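Local coordinates for protein type II restriction enzyme BsoBI (PDB 1DC1) that recognises the double-stranded DNA sequence 5'-CYCGRG-3' as a homodimer and cleaves it after the first cytosine, at residues I78-K81 and A82-F85. Numbering follows the deposited sequence.
Sequences ISDK and AKKF. With nucleotides of chain B.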
loop_
_atom_site.group_PDB
_atom_site.type_symbol
_atom_site.label_atom_id
_atom_site.label_comp_id
_atom_site.label_asym_id
_atom_site.label_seq_id
_atom_site.Cartn_x
_atom_site.Cartn_y
_atom_site.Cartn_z
ATOM N N ILE D 78 -16.540 -6.085 -8.396
ATOM C CA ILE D 78 -15.346 -6.583 -9.059
ATOM C C ILE D 78 -14.406 -5.479 -9.613
ATOM O O ILE D 78 -14.716 -4.826 -10.615
ATOM C CB ILE D 78 -15.745 -7.583 -10.202
ATOM C CG1 ILE D 78 -16.727 -8.651 -9.676
ATOM C CG2 ILE D 78 -14.464 -8.205 -10.813
ATOM C CD1 ILE D 78 -16.203 -9.479 -8.522
ATOM N N SER D 79 -13.270 -5.298 -8.945
ATOM C CA SER D 79 -12.292 -4.306 -9.360
ATOM C C SER D 79 -11.649 -4.779 -10.667
ATOM O O SER D 79 -11.671 -5.947 -10.982
ATOM C CB SER D 79 -11.216 -4.152 -8.293
ATOM O OG SER D 79 -10.457 -5.359 -8.199
ATOM N N ASP D 80 -11.054 -3.880 -11.427
ATOM C CA ASP D 80 -10.420 -4.335 -12.657
ATOM C C ASP D 80 -9.240 -5.248 -12.340
ATOM O O ASP D 80 -8.914 -6.155 -13.129
ATOM C CB ASP D 80 -10.020 -3.157 -13.523
ATOM C CG ASP D 80 -11.219 -2.530 -14.235
ATOM O OD1 ASP D 80 -12.299 -3.162 -14.279
ATOM O OD2 ASP D 80 -11.066 -1.402 -14.759
ATOM N N LYS D 81 -8.632 -5.044 -11.165
ATOM C CA LYS D 81 -7.526 -5.907 -10.733
ATOM C C LYS D 81 -8.089 -7.346 -10.509
ATOM O O LYS D 81 -7.510 -8.319 -10.982
ATOM C CB LYS D 81 -6.888 -5.372 -9.429
ATOM C CG LYS D 81 -6.072 -6.394 -8.674
ATOM C CD LYS D 81 -5.045 -5.774 -7.729
ATOM C CE LYS D 81 -3.861 -5.121 -8.429
ATOM N NZ LYS D 81 -2.912 -4.504 -7.432
ATOM N N ALA D 82 -9.227 -7.468 -9.815
ATOM C CA ALA D 82 -9.812 -8.782 -9.566
ATOM C C ALA D 82 -10.340 -9.460 -10.836
ATOM O O ALA D 82 -10.276 -10.688 -10.970
ATOM C CB ALA D 82 -10.962 -8.692 -8.540
ATOM N N LYS D 83 -10.856 -8.652 -11.757
ATOM C CA LYS D 83 -11.481 -9.155 -12.963
ATOM C C LYS D 83 -10.533 -10.047 -13.761
ATOM O O LYS D 83 -10.984 -11.033 -14.372
ATOM C CB LYS D 83 -12.073 -7.953 -13.727
ATOM C CG LYS D 83 -11.787 -7.800 -15.197
ATOM C CD LYS D 83 -12.904 -6.954 -15.844
ATOM C CE LYS D 83 -12.438 -6.154 -17.055
ATOM N NZ LYS D 83 -11.152 -5.458 -16.817
ATOM N N LYS D 84 -9.231 -9.761 -13.680
ATOM C CA LYS D 84 -8.232 -10.547 -14.404
ATOM C C LYS D 84 -8.270 -12.045 -14.054
ATOM O O LYS D 84 -7.881 -12.894 -14.836
ATOM C CB LYS D 84 -6.821 -10.078 -14.066
ATOM C CG LYS D 84 -6.489 -8.661 -14.402
ATOM C CD LYS D 84 -4.942 -8.453 -14.249
ATOM C CE LYS D 84 -4.351 -9.050 -12.950
ATOM N NZ LYS D 84 -4.800 -8.325 -11.716
ATOM N N PHE D 85 -8.694 -12.354 -12.847
ATOM C CA PHE D 85 -8.715 -13.719 -12.323
ATOM C C PHE D 85 -10.041 -14.467 -12.474
ATOM O O PHE D 85 -10.140 -15.643 -12.111
ATOM C CB PHE D 85 -8.347 -13.713 -10.802
ATOM C CG PHE D 85 -6.952 -13.172 -10.501
ATOM C CD1 PHE D 85 -6.735 -11.782 -10.324
ATOM C CD2 PHE D 85 -5.837 -14.017 -10.516
ATOM C CE1 PHE D 85 -5.434 -11.251 -10.182
ATOM C CE2 PHE D 85 -4.534 -13.494 -10.382
ATOM C CZ PHE D 85 -4.343 -12.110 -10.217
ATOM P P DG B 10 -9.064 -1.001 -10.057
ATOM O OP1 DG B 10 -10.383 -1.047 -10.743
ATOM O OP2 DG B 10 -8.138 -2.148 -10.181
ATOM O "O5'" DG B 10 -8.379 0.387 -10.418
ATOM C "C5'" DG B 10 -7.426 0.514 -11.453
ATOM C "C4'" DG B 10 -6.462 1.629 -11.109
ATOM O "O4'" DG B 10 -5.841 1.349 -9.840
ATOM C "C3'" DG B 10 -5.317 1.697 -12.110
ATOM O "O3'" DG B 10 -5.605 2.682 -13.067
ATOM C "C2'" DG B 10 -4.113 2.104 -11.292
ATOM C "C1'" DG B 10 -4.421 1.500 -9.933
ATOM N N9 DG B 10 -3.818 0.192 -9.711
ATOM C C8 DG B 10 -4.489 -0.990 -9.479
ATOM N N7 DG B 10 -3.691 -1.984 -9.210
ATOM C C5 DG B 10 -2.413 -1.430 -9.292
ATOM C C6 DG B 10 -1.112 -2.032 -9.075
ATOM O O6 DG B 10 -0.841 -3.210 -8.818
ATOM N N1 DG B 10 -0.077 -1.094 -9.220
ATOM C C2 DG B 10 -0.255 0.228 -9.604
ATOM N N2 DG B 10 0.885 0.972 -9.753
ATOM N N3 DG B 10 -1.457 0.783 -9.836
ATOM C C4 DG B 10 -2.478 -0.094 -9.637
ATOM P P DA B 9 -8.798 -4.566 -5.148
ATOM O OP1 DA B 9 -9.708 -4.533 -3.972
ATOM O OP2 DA B 9 -8.824 -5.767 -6.027
ATOM O "O5'" DA B 9 -8.963 -3.252 -6.066
ATOM C "C5'" DA B 9 -9.664 -2.049 -5.614
ATOM C "C4'" DA B 9 -8.965 -0.809 -6.119
ATOM O "O4'" DA B 9 -7.840 -0.448 -5.294
ATOM C "C3'" DA B 9 -8.384 -0.889 -7.523
ATOM O "O3'" DA B 9 -9.415 -0.780 -8.508
ATOM C "C2'" DA B 9 -7.372 0.250 -7.521
ATOM C "C1'" DA B 9 -6.856 0.217 -6.084
ATOM N N9 DA B 9 -5.610 -0.546 -5.970
ATOM C C8 DA B 9 -5.466 -1.918 -5.863
ATOM N N7 DA B 9 -4.218 -2.308 -5.802
ATOM C C5 DA B 9 -3.485 -1.127 -5.861
ATOM C C6 DA B 9 -2.097 -0.857 -5.833
ATOM N N6 DA B 9 -1.148 -1.781 -5.721
ATOM N N1 DA B 9 -1.720 0.425 -5.922
ATOM C C2 DA B 9 -2.653 1.381 -6.028
ATOM N N3 DA B 9 -3.964 1.261 -6.060
ATOM C C4 DA B 9 -4.328 -0.033 -5.968
HETATM O O HOH W 1 -8.367 -5.950 -15.737
#
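S79 turns its hydroxyl back over the first turn of helix 80-83, where OG accepts from A82 N at 2.9 Å. OG stands between the backbone N and the carbonyl carbon (chi1 66°) and also donates to OP2 of DA9 of chain B at 2.7 Å. A small hydroxyl suits this double task, and the result is an N-cap tied to a DNA phosphate; beside it D80 N, at the start of the helix, donates to OP1 of DG10 of chain B. K81 leaves the same turn, its chain bent at chi3 (-72°), and reaches across the purine edges in the major groove: NZ donates to DG10 O6 at 2.8 Å and to DA9 N7 at 3.0 Å, acceptors that a long, flexible cation can bridge. D246 of the second subunit forms a salt bridge with the same ammonium. A methionine in its place would probably leave the purine acceptors without their donor and the D246 carboxylate of the second subunit without its opposite charge. K84 folds back, and its NZ donates to K81 O at 2.8 Å, tilted 18° from the carbonyl plane. K83 runs alongside D80, pointing the same way, in a long salt bridge (NZ to OD1, 3.6 Å), while a water links K83 NZ to D80 O.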